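Local coordinates for 2-hydroxyisobutanoyl-CoA mutase large subunit (Aquincola tertiaricarbonis, PDB 4R3U), which works with its small cobalamin-binding partner subunit to interconvert 2-hydroxyisobutyryl-CoA and (S)-3-hydroxybutyryl-CoA, holding the acyl-CoA substrate, at residues 99-104 against 341-346; 363-368 against 376-381; 115-120 against 395-400; 146-149 against 153-156. All coordinates share one frame; numbering follows the deposited sequence.

Interaction 1: 99-104 against 341-346. With 3HC (3-hydroxybutanoyl-coenzyme A), chain E.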
# COMPACT_ATOMS: atom_id res chain seq x y z
N ARG A 99 4.74 16.59 3.93
CA ARG A 99 4.75 17.87 3.23
C ARG A 99 4.12 17.76 1.83
O ARG A 99 4.78 17.38 0.84
CB ARG A 99 6.20 18.36 3.18
CG ARG A 99 6.36 19.76 2.63
CD ARG A 99 7.79 20.08 2.27
NE ARG A 99 8.72 19.84 3.37
CZ ARG A 99 8.92 20.68 4.38
NH1 ARG A 99 8.24 21.81 4.46
NH2 ARG A 99 9.80 20.38 5.32
N GLN A 100 2.81 18.10 1.76
CA GLN A 100 1.97 18.07 0.57
C GLN A 100 2.01 19.37 -0.22
O GLN A 100 1.86 20.46 0.36
CB GLN A 100 0.52 17.73 0.96
CG GLN A 100 0.34 16.36 1.58
CD GLN A 100 0.74 15.23 0.68
OE1 GLN A 100 1.71 14.52 0.94
NE2 GLN A 100 -0.01 15.02 -0.39
N ILE A 101 2.14 19.25 -1.56
CA ILE A 101 2.14 20.41 -2.47
C ILE A 101 0.75 21.06 -2.45
O ILE A 101 -0.27 20.37 -2.45
CB ILE A 101 2.51 20.02 -3.94
CG1 ILE A 101 3.90 19.41 -4.11
CG2 ILE A 101 2.28 21.15 -4.87
CD1 ILE A 101 3.88 18.30 -5.19
N ALA A 102 0.74 22.39 -2.45
CA ALA A 102 -0.45 23.24 -2.51
C ALA A 102 -0.10 24.42 -3.42
O ALA A 102 0.98 25.00 -3.30
CB ALA A 102 -0.82 23.73 -1.11
N GLY A 103 -1.01 24.75 -4.34
CA GLY A 103 -0.80 25.87 -5.24
C GLY A 103 -1.89 26.02 -6.27
O GLY A 103 -2.11 25.12 -7.07
N PHE A 104 -2.58 27.17 -6.23
CA PHE A 104 -3.64 27.59 -7.15
C PHE A 104 -4.11 28.98 -6.78
O PHE A 104 -4.02 29.39 -5.61
CB PHE A 104 -4.82 26.61 -7.23
CG PHE A 104 -5.53 26.32 -5.93
CD1 PHE A 104 -5.13 25.25 -5.13
CD2 PHE A 104 -6.63 27.07 -5.54
CE1 PHE A 104 -5.79 24.99 -3.93
CE2 PHE A 104 -7.30 26.79 -4.35
CZ PHE A 104 -6.87 25.75 -3.55
N HIS A 341 14.03 15.13 0.09
CA HIS A 341 12.58 15.17 0.03
C HIS A 341 12.27 14.14 -1.03
O HIS A 341 13.04 13.95 -1.99
CB HIS A 341 12.06 16.54 -0.43
CG HIS A 341 10.57 16.55 -0.73
ND1 HIS A 341 9.62 16.47 0.28
CD2 HIS A 341 9.93 16.57 -1.91
CE1 HIS A 341 8.46 16.45 -0.32
NE2 HIS A 341 8.59 16.54 -1.63
N CYS A 342 11.14 13.46 -0.87
CA CYS A 342 10.71 12.44 -1.81
C CYS A 342 9.26 12.70 -2.23
O CYS A 342 8.45 13.16 -1.43
CB CYS A 342 10.88 11.04 -1.19
SG CYS A 342 10.62 9.67 -2.34
N GLN A 343 8.94 12.41 -3.49
CA GLN A 343 7.59 12.48 -4.00
C GLN A 343 7.39 11.17 -4.70
O GLN A 343 8.31 10.68 -5.36
CB GLN A 343 7.39 13.66 -4.96
CG GLN A 343 5.93 13.85 -5.41
CD GLN A 343 5.70 15.09 -6.24
OE1 GLN A 343 6.52 16.00 -6.32
NE2 GLN A 343 4.56 15.17 -6.86
N THR A 344 6.20 10.58 -4.54
CA THR A 344 5.84 9.32 -5.18
C THR A 344 5.71 9.58 -6.68
O THR A 344 5.45 10.73 -7.09
CB THR A 344 4.62 8.69 -4.47
OG1 THR A 344 3.48 9.54 -4.60
CG2 THR A 344 4.88 8.41 -2.98
N ALA A 345 5.97 8.53 -7.52
CA ALA A 345 5.92 8.68 -8.98
C ALA A 345 4.53 8.92 -9.55
O ALA A 345 3.72 7.99 -9.71
CB ALA A 345 6.58 7.49 -9.65
N ALA A 346 4.29 10.17 -9.94
CA ALA A 346 3.07 10.64 -10.57
C ALA A 346 2.90 9.95 -11.98
O ALA A 346 1.77 9.60 -12.37
CB ALA A 346 3.18 12.12 -10.73
N1A 3HC E . 16.75 13.35 15.50
C2A 3HC E . 17.09 14.73 15.92
N3A 3HC E . 16.71 15.72 14.91
C4A 3HC E . 16.10 15.36 13.75
C5A 3HC E . 15.84 14.07 13.45
C6A 3HC E . 16.18 13.09 14.32
N6A 3HC E . 15.89 11.83 13.97
N7A 3HC E . 15.23 14.06 12.26
C8A 3HC E . 15.12 15.31 11.83
N9A 3HC E . 15.69 16.11 12.73
C1B 3HC E . 15.82 17.60 12.71
C2B 3HC E . 16.71 18.09 11.59
O2B 3HC E . 18.09 18.10 11.97
C3B 3HC E . 16.17 19.49 11.35
O3B 3HC E . 16.71 20.42 12.31
P3B 3HC E . 17.26 21.89 11.92
O7A 3HC E . 16.07 22.55 11.34
O8A 3HC E . 17.69 22.42 13.24
O9A 3HC E . 18.36 21.57 10.97
C4B 3HC E . 14.68 19.34 11.62
O4B 3HC E . 14.52 18.18 12.48
C5B 3HC E . 13.89 19.20 10.30
O5B 3HC E . 14.11 17.89 9.73
P1A 3HC E . 14.82 17.64 8.29
O1A 3HC E . 15.73 18.77 7.92
O2A 3HC E . 15.37 16.28 8.27
O3A 3HC E . 13.45 17.62 7.39
P2A 3HC E . 12.81 18.84 6.53
O4A 3HC E . 11.54 18.36 5.95
O5A 3HC E . 12.80 20.11 7.31
O6A 3HC E . 13.90 19.00 5.40
CBP 3HC E . 14.92 18.74 3.22
CCP 3HC E . 14.12 18.05 4.34
CDP 3HC E . 16.32 19.03 3.79
CEP 3HC E . 15.09 17.77 2.04
CAP 3HC E . 14.24 20.08 2.77
OAP 3HC E . 15.00 20.85 1.81
C9P 3HC E . 12.73 19.99 2.39
O9P 3HC E . 11.85 20.10 3.24
N8P 3HC E . 12.46 19.89 1.08
C7P 3HC E . 11.08 19.87 0.59
C6P 3HC E . 11.05 20.01 -0.93
C5P 3HC E . 9.64 19.90 -1.50
O5P 3HC E . 8.66 19.61 -0.80
N4P 3HC E . 9.58 20.13 -2.82
C3P 3HC E . 8.34 20.06 -3.57
C2P 3HC E . 8.70 19.78 -5.01
S1P 3HC E . 7.22 19.57 -6.04
C1 3HC E . 8.07 19.33 -7.61
O1 3HC E . 9.05 19.98 -7.96
C2 3HC E . 7.57 18.17 -8.49
C3 3HC E . 6.29 18.52 -9.25
O3 3HC E . 5.28 18.90 -8.32
C4 3HC E . 6.53 19.65 -10.27
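Arg99 and His341 stand on next-but-one parallel strands of a TIM barrel, 97-102 and 340-344, with strand 375-377 between them, and 3-hydroxybutanoyl-CoA fills much of the gap. Polar contacts come first. Arg99 NH2 donates to diphosphate oxygen O4A of the ligand at 2.7 Å (N-H...O 151°), in the guanidinium plane, while ligand O9P lies over a face of the same group. Ser375 OG meets both Arg99 NE and His341 ND1, and Arg99 NH1 is taken by Ile125 O. A leucine in place of Arg99 would probably leave O4A without its cationic mate and Ile125 O without this donor. Next come contacts over flat groups: amide oxygen O5P of the ligand sits 3.1 Å above the His341 ring, over its centre, whereas Arg99 O meets the ring edge at CE1, 4.0 Å away. Van der Waals packing closes the acyl end. The Gln343 chain, extended with CG anti to its N (chi1 -174°), crosses Ile101 at about a right angle, and its amide nitrogen bonds to Asn379 OD1. Ile101 CD1 touches Gln343 NE2 at 3.6 Å. The same methyl is 3.5 Å from ligand O3. Gln343 OE1 lies 3.2 Å from ligand C2.

Interaction 2: 363-368 against 376-381. With 5AD (5'-deoxyadenosine), chain G.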
# COMPACT_ATOMS: atom_id res chain seq x y z
N LEU A 363 2.55 1.81 -1.77
CA LEU A 363 3.79 1.08 -1.97
C LEU A 363 4.98 2.03 -2.15
O LEU A 363 6.03 1.82 -1.52
CB LEU A 363 3.64 0.10 -3.16
CG LEU A 363 2.44 -0.86 -3.08
CD1 LEU A 363 2.35 -1.72 -4.29
CD2 LEU A 363 2.46 -1.70 -1.81
N GLN A 364 4.78 3.09 -2.96
CA GLN A 364 5.77 4.12 -3.25
C GLN A 364 6.12 4.95 -1.99
O GLN A 364 7.29 5.22 -1.76
CB GLN A 364 5.32 4.99 -4.42
CG GLN A 364 5.35 4.25 -5.74
CD GLN A 364 4.53 4.94 -6.80
OE1 GLN A 364 4.32 6.16 -6.76
NE2 GLN A 364 4.04 4.16 -7.78
N ALA A 365 5.11 5.28 -1.15
CA ALA A 365 5.32 5.95 0.11
C ALA A 365 6.18 5.04 1.02
O ALA A 365 7.13 5.52 1.62
CB ALA A 365 4.00 6.24 0.76
N LEU A 366 5.87 3.73 1.08
CA LEU A 366 6.61 2.76 1.88
C LEU A 366 8.08 2.65 1.45
O LEU A 366 8.96 2.63 2.31
CB LEU A 366 5.92 1.38 1.91
CG LEU A 366 6.58 0.31 2.83
CD1 LEU A 366 6.68 0.79 4.31
CD2 LEU A 366 5.89 -1.01 2.70
N SER A 367 8.36 2.62 0.13
CA SER A 367 9.71 2.61 -0.45
C SER A 367 10.49 3.86 0.03
O SER A 367 11.67 3.76 0.36
CB SER A 367 9.64 2.63 -1.98
OG SER A 367 9.63 1.34 -2.57
N ALA A 368 9.84 5.02 0.09
CA ALA A 368 10.46 6.27 0.54
C ALA A 368 10.88 6.21 2.02
O ALA A 368 11.97 6.67 2.38
CB ALA A 368 9.52 7.44 0.30
N LEU A 376 8.28 13.88 2.65
CA LEU A 376 7.51 13.14 1.67
C LEU A 376 6.21 13.77 1.26
O LEU A 376 5.40 14.14 2.11
CB LEU A 376 7.27 11.70 2.17
CG LEU A 376 6.47 10.70 1.29
CD1 LEU A 376 7.17 10.40 -0.03
CD2 LEU A 376 6.18 9.43 2.07
N HIS A 377 5.99 13.82 -0.07
CA HIS A 377 4.73 14.19 -0.68
C HIS A 377 4.19 12.87 -1.30
O HIS A 377 4.86 12.24 -2.13
CB HIS A 377 4.90 15.24 -1.79
CG HIS A 377 3.64 15.49 -2.58
ND1 HIS A 377 2.78 16.55 -2.27
CD2 HIS A 377 3.12 14.80 -3.62
CE1 HIS A 377 1.77 16.45 -3.11
NE2 HIS A 377 1.93 15.43 -3.96
N THR A 378 2.95 12.51 -0.94
CA THR A 378 2.24 11.41 -1.56
C THR A 378 1.25 12.03 -2.56
O THR A 378 0.56 13.01 -2.22
CB THR A 378 1.56 10.50 -0.53
OG1 THR A 378 1.08 11.28 0.55
CG2 THR A 378 2.49 9.42 -0.01
N ASN A 379 1.18 11.47 -3.79
CA ASN A 379 0.28 12.02 -4.79
C ASN A 379 -1.17 11.68 -4.50
O ASN A 379 -1.43 10.76 -3.71
CB ASN A 379 0.67 11.56 -6.20
CG ASN A 379 2.06 11.92 -6.59
OD1 ASN A 379 2.57 12.99 -6.23
ND2 ASN A 379 2.72 11.01 -7.29
N GLY A 380 -2.09 12.46 -5.09
CA GLY A 380 -3.53 12.26 -4.99
C GLY A 380 -3.96 11.23 -6.03
O GLY A 380 -3.28 11.06 -7.06
N TYR A 381 -5.11 10.53 -5.76
CA TYR A 381 -5.66 9.53 -6.67
C TYR A 381 -6.11 10.17 -7.98
O TYR A 381 -6.23 9.47 -9.00
CB TYR A 381 -6.77 8.69 -6.01
CG TYR A 381 -7.82 9.52 -5.30
CD1 TYR A 381 -8.71 10.33 -6.02
CD2 TYR A 381 -7.98 9.44 -3.92
CE1 TYR A 381 -9.70 11.07 -5.37
CE2 TYR A 381 -8.97 10.19 -3.26
CZ TYR A 381 -9.83 10.99 -3.99
OH TYR A 381 -10.81 11.70 -3.32
N1 5AD G . -1.34 21.31 -6.05
C2 5AD G . -0.93 20.03 -5.68
N3 5AD G . -0.07 19.31 -6.53
C4 5AD G . 0.42 19.91 -7.64
N9 5AD G . 1.23 19.48 -8.62
C8 5AD G . 1.45 20.51 -9.44
N7 5AD G . 0.73 21.55 -9.05
C5 5AD G . 0.10 21.19 -7.92
C6 5AD G . -0.75 21.86 -7.13
N6 5AD G . -1.05 23.09 -7.53
C1' 5AD G . 2.08 18.28 -8.70
C2' 5AD G . 1.37 16.98 -8.87
C3' 5AD G . 2.37 16.19 -9.70
C4' 5AD G . 3.55 17.13 -9.95
C5' 5AD G . 4.01 17.02 -11.40
O4' 5AD G . 2.96 18.40 -9.82
O2' 5AD G . 1.24 16.35 -7.59
O3' 5AD G . 2.78 15.02 -8.97
O HOH W 1 2.28 8.06 -6.47
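Leu376 lays its two methyls against helix 357-370, one on each of two alanines about a turn apart. CD1 meets Ala368 CB at 3.8 Å, and CD2 lies against Ala365, 4.0 Å from its O and 4.1 Å from its CB. The leucine can fork in this way because its CG is anti to the backbone N (chi1 180°), which carries the branch outward from the strand to the helix. Thr378, two residues on, turns its methyl to the same helix: CG2 meets Ala365 CB at 3.6 Å, so Ala365 is shared between Leu376 and Thr378. The threonine hydroxyl is turned off this apolar patch and bonds to Ala396 O and Gln400 NE2. Small alanine side chains let the helix backbone ride close, with the CA atoms of Ala365 and Thr378 6.5 Å apart. Between the leucine and the threonine, His377 points to the other side of the strand, where its NE2 is 3.8 Å from O2' of 5'-deoxyadenosine. Asn379 likewise serves the pocket, its OD1 3.4 Å from O3' of the nucleoside and at the edge of the His377 ring. Its ND2 bonds to Thr344 O and makes a weak bond to a water that donates to Gln364 OE1 at 2.8 Å. The contact closes the beta-alpha-beta unit of strand 340-344, helix 357-370 and strand 375-377: Cys342 of the first strand touches both Ala368 and Leu376, Ile403 of helix 390-405 packs on Ala365, and Ile403 of the second large subunit packs on Leu363.

Interaction 3: 115-120 against 395-400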
# COMPACT_ATOMS: atom_id res chain seq x y z
N LYS A 115 -3.80 25.69 5.40
CA LYS A 115 -4.57 25.56 6.65
C LYS A 115 -5.34 24.25 6.70
O LYS A 115 -5.27 23.57 7.72
CB LYS A 115 -5.42 26.80 6.91
CG LYS A 115 -4.54 28.03 7.13
CD LYS A 115 -5.29 29.33 7.16
CE LYS A 115 -4.41 30.44 7.69
NZ LYS A 115 -4.97 31.78 7.33
N TYR A 116 -5.99 23.86 5.58
CA TYR A 116 -6.69 22.59 5.47
C TYR A 116 -5.72 21.41 5.67
O TYR A 116 -6.00 20.48 6.44
CB TYR A 116 -7.36 22.45 4.09
CG TYR A 116 -7.93 21.08 3.86
CD1 TYR A 116 -9.16 20.72 4.41
CD2 TYR A 116 -7.21 20.11 3.17
CE1 TYR A 116 -9.68 19.43 4.24
CE2 TYR A 116 -7.70 18.81 3.02
CZ TYR A 116 -8.95 18.48 3.54
OH TYR A 116 -9.47 17.23 3.36
N LEU A 117 -4.59 21.44 4.92
CA LEU A 117 -3.52 20.43 4.94
C LEU A 117 -2.92 20.30 6.32
O LEU A 117 -2.70 19.18 6.78
CB LEU A 117 -2.44 20.76 3.87
CG LEU A 117 -2.87 20.66 2.40
CD1 LEU A 117 -1.81 21.20 1.50
CD2 LEU A 117 -3.25 19.22 2.02
N ILE A 118 -2.67 21.44 7.01
CA ILE A 118 -2.19 21.46 8.40
C ILE A 118 -3.23 20.80 9.34
O ILE A 118 -2.87 19.95 10.14
CB ILE A 118 -1.73 22.88 8.84
CG1 ILE A 118 -0.43 23.25 8.05
CG2 ILE A 118 -1.51 22.97 10.38
CD1 ILE A 118 -0.01 24.71 8.04
N ALA A 119 -4.49 21.15 9.21
CA ALA A 119 -5.58 20.57 10.02
C ALA A 119 -5.67 19.04 9.79
O ALA A 119 -6.06 18.33 10.71
CB ALA A 119 -6.90 21.23 9.66
N GLN A 120 -5.34 18.55 8.57
CA GLN A 120 -5.33 17.13 8.21
C GLN A 120 -4.06 16.37 8.64
O GLN A 120 -4.01 15.15 8.50
CB GLN A 120 -5.64 16.90 6.73
CG GLN A 120 -7.04 17.34 6.28
CD GLN A 120 -8.19 17.09 7.24
OE1 GLN A 120 -8.33 16.06 7.87
NE2 GLN A 120 -9.04 18.05 7.34
N MET A 395 -6.44 11.85 1.68
CA MET A 395 -6.14 10.42 1.48
C MET A 395 -4.63 10.19 1.41
O MET A 395 -4.12 9.21 2.00
CB MET A 395 -6.87 9.87 0.27
CG MET A 395 -6.57 8.38 -0.04
SD MET A 395 -7.04 7.22 1.25
CE MET A 395 -8.84 7.46 1.30
N ALA A 396 -3.89 11.12 0.75
CA ALA A 396 -2.44 11.08 0.62
C ALA A 396 -1.79 11.23 1.98
O ALA A 396 -0.82 10.53 2.26
CB ALA A 396 -1.97 12.16 -0.33
N LEU A 397 -2.35 12.08 2.87
CA LEU A 397 -1.85 12.23 4.24
C LEU A 397 -2.17 11.00 5.10
O LEU A 397 -1.29 10.54 5.82
CB LEU A 397 -2.38 13.52 4.88
CG LEU A 397 -1.75 14.82 4.39
CD1 LEU A 397 -2.63 16.02 4.69
CD2 LEU A 397 -0.35 15.00 4.97
N ARG A 398 -3.40 10.42 4.98
CA ARG A 398 -3.79 9.23 5.73
C ARG A 398 -2.88 8.05 5.41
O ARG A 398 -2.55 7.25 6.30
CB ARG A 398 -5.28 8.87 5.51
CG ARG A 398 -6.30 9.89 6.01
CD ARG A 398 -6.34 10.06 7.52
NE ARG A 398 -7.21 11.18 7.88
CZ ARG A 398 -6.80 12.41 8.16
NH1 ARG A 398 -5.50 12.71 8.15
NH2 ARG A 398 -7.67 13.36 8.47
N THR A 399 -2.43 7.98 4.13
CA THR A 399 -1.50 6.97 3.62
C THR A 399 -0.20 7.03 4.43
O THR A 399 0.25 6.00 4.95
CB THR A 399 -1.25 7.19 2.10
OG1 THR A 399 -2.51 7.18 1.41
CG2 THR A 399 -0.32 6.15 1.50
N GLN A 400 0.37 8.24 4.57
CA GLN A 400 1.61 8.49 5.29
C GLN A 400 1.45 8.14 6.77
O GLN A 400 2.29 7.45 7.34
CB GLN A 400 2.06 9.96 5.08
CG GLN A 400 2.63 10.23 3.68
CD GLN A 400 3.35 11.56 3.58
OE1 GLN A 400 4.37 11.81 4.23
NE2 GLN A 400 2.86 12.45 2.71
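Arg398 reaches from helix 390-405 to the end of segment 115-120 and holds Gln120 by both its backbone and its side chain. The firmer hydrogen bond runs from Arg398 NH1 to Gln120 O at 2.9 Å, with an N-H...O angle of 159°, and it lies in the carbonyl plane as well as in that of the guanidinium. The second, from Arg398 NH2 to Gln120 OE1 at 2.8 Å, is weak because it is strongly bent; a bend at chi2 of Gln120 (-39°) turns the amide toward Arg398, with the amide and guanidinium planes 48° apart. Both terminal nitrogens have further partners: NH1 bonds to Gln401 OE1, and NH2 forms a salt bridge with Glu485 of the second large subunit. Gln401 NE2 also reaches Gln120 O, which therefore accepts twice. With a methionine here, Glu485 of that subunit is likely to lose its salt bridge and the Gln120 amide to turn more freely. Apolar contact fills in beneath. Leu397 CD1 rests against Gln120 CB at 3.7 Å and against Leu117, meeting its O at 3.8 Å and its CD2 at 4.2 Å. Gln120 CG lies 3.5 Å above one face of the Tyr116 ring, toward the rim. Within the other helix, Met395 O accepts from Thr399 N and from Thr399 OG1, which approach opposite faces of its plane. Helix 107-119 follows strand 97-102 and helix 390-405 follows strand 375-377, neighbours in the parallel sheet, so this pairing is that of the outer helices where the first and last strands of a TIM barrel close the ring.

Interaction 4: 146-149 against 153-156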
# COMPACT_ATOMS: atom_id res chain seq x y z
N GLY A 146 -4.23 33.62 -19.73
CA GLY A 146 -4.87 32.33 -19.48
C GLY A 146 -4.12 31.36 -18.59
O GLY A 146 -4.56 30.23 -18.41
N GLU A 147 -2.99 31.78 -18.00
CA GLU A 147 -2.15 30.91 -17.17
C GLU A 147 -2.02 31.36 -15.72
O GLU A 147 -1.38 30.66 -14.93
CB GLU A 147 -0.75 30.72 -17.81
CG GLU A 147 -0.79 30.17 -19.22
CD GLU A 147 0.30 29.20 -19.61
OE1 GLU A 147 0.73 29.24 -20.79
OE2 GLU A 147 0.70 28.37 -18.76
N VAL A 148 -2.64 32.51 -15.35
CA VAL A 148 -2.54 33.04 -13.97
C VAL A 148 -3.28 32.17 -12.94
O VAL A 148 -4.48 31.95 -13.09
CB VAL A 148 -2.97 34.53 -13.85
CG1 VAL A 148 -2.57 35.09 -12.49
CG2 VAL A 148 -2.37 35.37 -14.98
N GLY A 149 -2.55 31.69 -11.92
CA GLY A 149 -3.06 30.88 -10.82
C GLY A 149 -3.68 29.56 -11.21
O GLY A 149 -4.36 28.93 -10.39
N VAL A 153 0.13 28.64 -7.49
CA VAL A 153 -0.17 29.98 -6.99
C VAL A 153 0.57 31.06 -7.83
O VAL A 153 1.65 30.79 -8.37
CB VAL A 153 0.09 30.12 -5.46
CG1 VAL A 153 1.57 30.17 -5.12
CG2 VAL A 153 -0.62 31.34 -4.88
N ALA A 154 -0.02 32.26 -7.92
CA ALA A 154 0.58 33.40 -8.59
C ALA A 154 1.31 34.25 -7.55
O ALA A 154 0.70 34.63 -6.54
CB ALA A 154 -0.50 34.23 -9.27
N ILE A 155 2.62 34.49 -7.77
CA ILE A 155 3.40 35.38 -6.93
C ILE A 155 4.08 36.41 -7.85
O ILE A 155 4.90 36.03 -8.71
CB ILE A 155 4.36 34.72 -5.89
CG1 ILE A 155 3.67 33.61 -5.04
CG2 ILE A 155 5.03 35.80 -4.97
CD1 ILE A 155 2.71 34.07 -3.92
N ASP A 156 3.72 37.70 -7.71
CA ASP A 156 4.31 38.78 -8.51
C ASP A 156 5.06 39.71 -7.62
O ASP A 156 6.09 40.23 -8.02
CB ASP A 156 3.25 39.58 -9.31
CG ASP A 156 2.48 38.79 -10.35
OD1 ASP A 156 2.97 37.76 -10.79
OD2 ASP A 156 1.37 39.22 -10.71
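Asp156 OD2, just past the touching pair Val148 and Ala154, is gripped by three groups: Ser139 OG, Thr509 OG1 and Gln505 NE2, the last from helix 501-515, whose Gln505 side chain also lies against both Val148 and Ala154. Across the segments the meeting is apolar. Val148 CG1 touches Ala154 CB at 3.9 Å, methyl to methyl and nearly head-on, since the bond from Val148 CB to CG1 and that from Ala154 CA to CB both run roughly along the line joining the two methyls. This valine branch is anti to the backbone N (chi1 -169°) and is thereby the one that reaches across; the other, Val148 CG2, stays 6.1 Å from Ala154 CB. The same alanine methyl lies 4.2 Å from Gly149 N and 4.5 Å from Gly149 CA, so it covers the backbone of the glycine as well as the valine. The chain doubles back tightly here, with Gly149 and Val153 4.9 Å apart between CA atoms, and Gly149 adopts a left-handed conformation with phi 60°, which glycine takes easily. The buried Gly149 N donates to Asp130 OD2, Gly149 and Ala154 each make a backbone hydrogen bond with Gly105, and Val153 makes them with Asp128 and Asp130. Toward the small subunit, Glu147 OE1 accepts from its Leu26 N, and Gly149 is about 9 Å from the bound cobalamin between nearest atoms. The contact between the segments is thus apolar, while the polar bonds go to residues outside them and are likely to hold the loop's shape.

How the interactions relate
Interactions 1, 2 and 3 form one block of the barrel, their centres 9 to 13 Å apart. Interaction 1 lines the substrate channel; interaction 2 backs strand 375-377, whose His377 and Asn379 face 5'-deoxyadenosine; interaction 3 lies outside them. Gln100 NE2 joins interactions 1 and 2 through Thr378 O at 2.8 Å. Gln100 also packs on Ala396 and Leu397, linking interaction 1 to interaction 3. Interactions 2 and 3 both touch the second large subunit. Interaction 4 stands apart, 19 Å from interaction 1 between centres, yet it touches it: Phe104 CB is 3.9 Å from Gly149 O. Its nearest atoms are about 13 Å from interaction 2 and 11 Å from interaction 3.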